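Long-range contacts in uncharacterized protein (Bombyx mori, PDB 5AZ0), which probably catalyses the nicotinamide-cofactor-dependent reduction of aldehydes and ketones, as a member of the aldo-keto reductase family (AKR2E5): residues V6-K10 / Y268-V273; I17-G21 / N287-F291. One frame throughout, in Å; residues are numbered along the deposited sequence.

Overall arrangement
Both contacts join the hairpin that precedes the first barrel strand of an aldo-keto reductase TIM barrel to the barrel's end: the turn between helix 259-269 and the last strand, 273-274, and the loop leaving helix 281-287. Their centres lie about 7 Å apart. V6-K10 and I17-G21 carry the hairpin's antiparallel arms: P7 O lies 2.8 Å from A19 N and F9 N 2.8 Å from I17 O, both probable hydrogen bonds. The Y268 and F291 rings pair edge-to-face, and P7 CD reaches 3.4 Å from F291 CG. The hairpin covers the N-terminal mouth, opposite this family's active site; nearest atoms of F9's side chain and an acetate, probably from the crystallisation liquor, are about 4 Å apart.

Contact 1 of 2, residues V6-K10 / Y268-V273; sequences VPNFK and YQRGIV
One arm of the N-terminal β-hairpin that covers the bottom of the aldo-keto reductase barrel meets the turn joining helix 259-269 to strand 273-274. The first segment is extended throughout; its nearest CA pairs are P7 with Y268 at 9.8 Å and F9 with G271 at 8.0 Å. No hydrogen bond crosses; the contact rests on van der Waals packing, side chains of the first segment against side chains and backbone of the second. P7 points toward the turn, with its CG 3.6 Å from Y268 OH. N8 points away, packing on E16 and P18 of the other hairpin arm. F9, with chi1 m and chi2 -38°, points back toward the turn and gives up 106 Å² of the 247 Å² buried here. Its ring lies rim to rim with that of Y268 (chi1 t), planes at 8° and centroids 5.8 Å apart; F9 CZ to Y268 CE1 is 3.7 Å. The helix ends in a Schellman motif: G271 has phi/psi 74/26, a positive phi that favours glycine, and G271 N donates a hydrogen bond to Y268 O, 2.9 Å. F9 CE2 lies 3.6 Å from G271 O. Beyond it the chain becomes extended; at the F9 ring edge CE2 lies 3.8 Å from I272 C, and F9 CD2 3.5 Å from V273 CG2.

Contact 2 of 2, residues I17-G21 / N287-F291; sequences IPALG and NASIF
Segment I17-G21 is extended at I17 and P18, breaks at A19 (phi/psi -68/-11) and becomes extended again from L20 (-132/139). Segment N287-F291 runs from the end region of helix 281-287 into an irregular loop: S289 is at -102/64, I290 at -138/10 and F291 at -108/-5, with a weak I290 N to A288 O hydrogen bond of 3.3 Å. The nearest CA pairs, L20 with A288 at 7.3 Å and A19 with F291 at 9.5 Å, place the later residue of one segment by the earlier residue of the other. No hydrogen bond crosses, and the contact is almost wholly apolar. L20, chi1 t and chi2 p, is its main element, with 85 Å² of the 189 Å² buried. L20 CD2 touches N287 O and A288 CA, each at 3.6 Å, and A288 CB at 3.7 Å; L20 CD1 approaches I290 CD1 more loosely, at 4.4 Å. F291 (chi1 m) presents its ring edge to L20, F291 CZ lying 4.1 Å from L20 CB, while A19 CB sits 4.3 Å from F291 CE1. Y66 adds a further wall, touching L20 and A288. Backbone hydrogen bonds of A19 and G21 to S274 tie the same segment to the last barrel strand. The contact thus lies where a hairpin arm leads into the first strand of a (β/α)8 barrel, beside that loop, an element of the N-terminal hairpin that closes the bottom of the barrel in aldo-keto reductases.

Contact 1 of 2, residues V6-K10 / Y268-V273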
loop_
_atom_site.group_PDB
_atom_site.type_symbol
_atom_site.label_atom_id
_atom_site.label_comp_id
_atom_site.label_asym_id
_atom_site.label_seq_id
_atom_site.Cartn_x
_atom_site.Cartn_y
_atom_site.Cartn_z
ATOM N N VAL A 6 -7.887 -13.261 -8.909
ATOM C CA VAL A 6 -6.645 -12.621 -8.531
ATOM C C VAL A 6 -5.583 -13.639 -8.129
ATOM O O VAL A 6 -5.711 -14.336 -7.185
ATOM C CB VAL A 6 -6.884 -11.582 -7.448
ATOM C CG1 VAL A 6 -5.593 -10.821 -7.152
ATOM C CG2 VAL A 6 -7.922 -10.559 -7.899
ATOM N N PRO A 7 -4.504 -13.747 -8.883
ATOM C CA PRO A 7 -3.450 -14.621 -8.372
ATOM C C PRO A 7 -2.698 -14.043 -7.103
ATOM O O PRO A 7 -2.796 -12.851 -6.793
ATOM C CB PRO A 7 -2.467 -14.694 -9.554
ATOM C CG PRO A 7 -2.636 -13.392 -10.218
ATOM C CD PRO A 7 -4.091 -13.013 -10.091
ATOM N N ASN A 8 -1.990 -14.946 -6.443
ATOM C CA ASN A 8 -1.258 -14.697 -5.219
ATOM C C ASN A 8 0.235 -14.782 -5.416
ATOM O O ASN A 8 0.675 -15.633 -6.144
ATOM C CB ASN A 8 -1.676 -15.663 -4.115
ATOM C CG ASN A 8 -3.183 -15.566 -3.769
ATOM O OD1 ASN A 8 -3.802 -14.503 -3.582
ATOM N ND2 ASN A 8 -3.777 -16.679 -3.771
ATOM N N PHE A 9 0.980 -13.879 -4.774
ATOM C CA PHE A 9 2.447 -14.028 -4.558
ATOM C C PHE A 9 2.708 -14.663 -3.223
ATOM O O PHE A 9 1.835 -14.676 -2.369
ATOM C CB PHE A 9 3.129 -12.690 -4.680
ATOM C CG PHE A 9 2.940 -12.001 -6.047
ATOM C CD1 PHE A 9 2.941 -12.709 -7.228
ATOM C CD2 PHE A 9 2.902 -10.644 -6.138
ATOM C CE1 PHE A 9 2.827 -12.056 -8.450
ATOM C CE2 PHE A 9 2.766 -9.983 -7.330
ATOM C CZ PHE A 9 2.760 -10.682 -8.490
ATOM N N LYS A 10 3.860 -15.294 -3.079
ATOM C CA LYS A 10 4.243 -15.973 -1.871
ATOM C C LYS A 10 5.137 -15.034 -1.044
ATOM O O LYS A 10 6.086 -14.462 -1.540
ATOM C CB LYS A 10 5.001 -17.251 -2.219
ATOM C CG LYS A 10 4.387 -18.183 -3.295
ATOM C CD LYS A 10 2.977 -18.537 -2.933
ATOM C CE LYS A 10 2.503 -19.904 -3.496
ATOM N NZ LYS A 10 1.608 -20.534 -2.426
ATOM N N TYR A 268 2.158 -5.896 -12.375
ATOM C CA TYR A 268 1.977 -7.295 -12.035
ATOM C C TYR A 268 3.083 -8.101 -12.628
ATOM O O TYR A 268 3.600 -9.035 -12.013
ATOM C CB TYR A 268 0.630 -7.801 -12.553
ATOM C CG TYR A 268 0.505 -9.269 -12.519
ATOM C CD1 TYR A 268 0.466 -9.934 -11.339
ATOM C CD2 TYR A 268 0.451 -10.011 -13.691
ATOM C CE1 TYR A 268 0.373 -11.314 -11.279
ATOM C CE2 TYR A 268 0.343 -11.417 -13.652
ATOM C CZ TYR A 268 0.311 -12.075 -12.428
ATOM O OH TYR A 268 0.247 -13.497 -12.357
ATOM N N GLN A 269 3.399 -7.771 -13.879
ATOM C CA GLN A 269 4.434 -8.455 -14.610
ATOM C C GLN A 269 5.863 -8.168 -14.065
ATOM O O GLN A 269 6.706 -8.994 -14.234
ATOM C CB GLN A 269 4.385 -8.071 -16.099
ATOM C CG GLN A 269 5.136 -9.085 -16.977
ATOM C CD GLN A 269 4.821 -8.951 -18.479
ATOM O OE1 GLN A 269 3.657 -8.946 -18.892
ATOM N NE2 GLN A 269 5.866 -8.834 -19.281
ATOM N N ARG A 270 6.084 -7.028 -13.399
ATOM C CA ARG A 270 7.279 -6.825 -12.561
ATOM C C ARG A 270 7.285 -7.626 -11.255
ATOM O O ARG A 270 8.276 -7.563 -10.505
ATOM C CB ARG A 270 7.504 -5.355 -12.256
ATOM C CG ARG A 270 7.540 -4.440 -13.472
ATOM C CD ARG A 270 7.969 -3.008 -13.087
ATOM N NE ARG A 270 9.229 -2.985 -12.316
ATOM C CZ ARG A 270 9.603 -1.967 -11.548
ATOM N NH1 ARG A 270 8.844 -0.884 -11.430
ATOM N NH2 ARG A 270 10.712 -2.052 -10.840
ATOM N N GLY A 271 6.238 -8.415 -10.981
ATOM C CA GLY A 271 6.120 -9.119 -9.693
ATOM C C GLY A 271 5.754 -8.206 -8.511
ATOM O O GLY A 271 6.042 -8.518 -7.363
ATOM N N ILE A 272 5.095 -7.099 -8.801
ATOM C CA ILE A 272 4.725 -6.111 -7.818
ATOM C C ILE A 272 3.201 -6.180 -7.578
ATOM O O ILE A 272 2.444 -6.225 -8.543
ATOM C CB ILE A 272 5.111 -4.704 -8.331
ATOM C CG1 ILE A 272 6.638 -4.642 -8.414
ATOM C CG2 ILE A 272 4.607 -3.640 -7.392
ATOM C CD1 ILE A 272 7.222 -3.352 -9.005
ATOM N N VAL A 273 2.806 -6.180 -6.278
ATOM C CA VAL A 273 1.440 -6.168 -5.826
ATOM C C VAL A 273 0.986 -4.727 -5.983
ATOM O O VAL A 273 1.722 -3.851 -5.630
ATOM C CB VAL A 273 1.332 -6.596 -4.324
ATOM C CG1 VAL A 273 -0.086 -6.405 -3.810
ATOM C CG2 VAL A 273 1.868 -8.030 -4.080
#

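Contact 2 of 2, residues I17-G21 / N287-F291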
loop_
_atom_site.group_PDB
_atom_site.type_symbol
_atom_site.label_atom_id
_atom_site.label_comp_id
_atom_site.label_asym_id
_atom_site.label_seq_id
_atom_site.Cartn_x
_atom_site.Cartn_y
_atom_site.Cartn_z
ATOM N N ILE A 17 -0.080 -13.601 -0.580
ATOM C CA ILE A 17 -0.663 -12.321 -0.649
ATOM C C ILE A 17 -1.255 -12.105 -2.053
ATOM O O ILE A 17 -0.557 -12.278 -3.015
ATOM C CB ILE A 17 0.333 -11.234 -0.307
ATOM C CG1 ILE A 17 -0.417 -9.882 -0.196
ATOM C CG2 ILE A 17 1.494 -11.129 -1.292
ATOM C CD1 ILE A 17 0.427 -8.795 0.477
ATOM N N PRO A 18 -2.538 -11.738 -2.151
ATOM C CA PRO A 18 -3.124 -11.517 -3.489
ATOM C C PRO A 18 -2.478 -10.332 -4.160
ATOM O O PRO A 18 -2.268 -9.258 -3.508
ATOM C CB PRO A 18 -4.623 -11.229 -3.186
ATOM C CG PRO A 18 -4.891 -11.940 -1.878
ATOM C CD PRO A 18 -3.587 -11.766 -1.093
ATOM N N ALA A 19 -2.227 -10.501 -5.456
ATOM C CA ALA A 19 -1.449 -9.539 -6.270
ATOM C C ALA A 19 -2.096 -8.219 -6.504
ATOM O O ALA A 19 -1.452 -7.261 -6.972
ATOM C CB ALA A 19 -1.142 -10.139 -7.570
ATOM N N LEU A 20 -3.383 -8.131 -6.164
ATOM C CA LEU A 20 -4.104 -6.883 -6.201
ATOM C C LEU A 20 -4.853 -6.729 -4.900
ATOM O O LEU A 20 -5.339 -7.707 -4.348
ATOM C CB LEU A 20 -5.046 -6.939 -7.354
ATOM C CG LEU A 20 -5.849 -5.727 -7.772
ATOM C CD1 LEU A 20 -4.921 -4.811 -8.532
ATOM C CD2 LEU A 20 -6.974 -6.247 -8.706
ATOM N N GLY A 21 -4.844 -5.518 -4.365
ATOM C CA GLY A 21 -5.533 -5.173 -3.126
ATOM C C GLY A 21 -6.413 -3.936 -3.278
ATOM O O GLY A 21 -6.129 -3.060 -4.115
ATOM N N ASN A 287 -9.929 -2.865 -12.896
ATOM C CA ASN A 287 -8.624 -3.132 -12.223
ATOM C C ASN A 287 -8.301 -4.577 -12.025
ATOM O O ASN A 287 -7.122 -4.923 -12.053
ATOM C CB ASN A 287 -8.494 -2.375 -10.915
ATOM C CG ASN A 287 -8.549 -0.905 -11.124
ATOM O OD1 ASN A 287 -8.357 -0.465 -12.234
ATOM N ND2 ASN A 287 -8.869 -0.136 -10.102
ATOM N N ALA A 288 -9.296 -5.455 -11.884
ATOM C CA ALA A 288 -8.967 -6.879 -11.657
ATOM C C ALA A 288 -8.897 -7.760 -12.872
ATOM O O ALA A 288 -8.562 -8.973 -12.747
ATOM C CB ALA A 288 -9.870 -7.510 -10.628
ATOM N N SER A 289 -9.164 -7.169 -14.035
ATOM C CA SER A 289 -9.201 -7.938 -15.306
ATOM C C SER A 289 -7.876 -7.667 -16.049
ATOM O O SER A 289 -7.866 -7.068 -17.135
ATOM C CB SER A 289 -10.457 -7.552 -16.113
ATOM O OG SER A 289 -11.608 -7.375 -15.237
ATOM N N ILE A 290 -6.769 -8.101 -15.406
ATOM C CA ILE A 290 -5.411 -7.733 -15.805
ATOM C C ILE A 290 -4.421 -8.867 -15.756
ATOM O O ILE A 290 -3.208 -8.641 -15.836
ATOM C CB ILE A 290 -4.835 -6.624 -14.919
ATOM C CG1 ILE A 290 -4.746 -7.083 -13.459
ATOM C CG2 ILE A 290 -5.659 -5.343 -14.999
ATOM C CD1 ILE A 290 -3.955 -6.188 -12.556
ATOM N N PHE A 291 -4.899 -10.086 -15.578
ATOM C CA PHE A 291 -3.994 -11.201 -15.312
ATOM C C PHE A 291 -3.854 -12.191 -16.495
ATOM O O PHE A 291 -2.981 -13.048 -16.480
ATOM C CB PHE A 291 -4.431 -11.891 -14.007
ATOM C CG PHE A 291 -4.459 -10.957 -12.836
ATOM C CD1 PHE A 291 -3.261 -10.462 -12.293
ATOM C CD2 PHE A 291 -5.662 -10.531 -12.292
ATOM C CE1 PHE A 291 -3.297 -9.587 -11.219
ATOM C CE2 PHE A 291 -5.689 -9.662 -11.208
ATOM C CZ PHE A 291 -4.508 -9.181 -10.684
#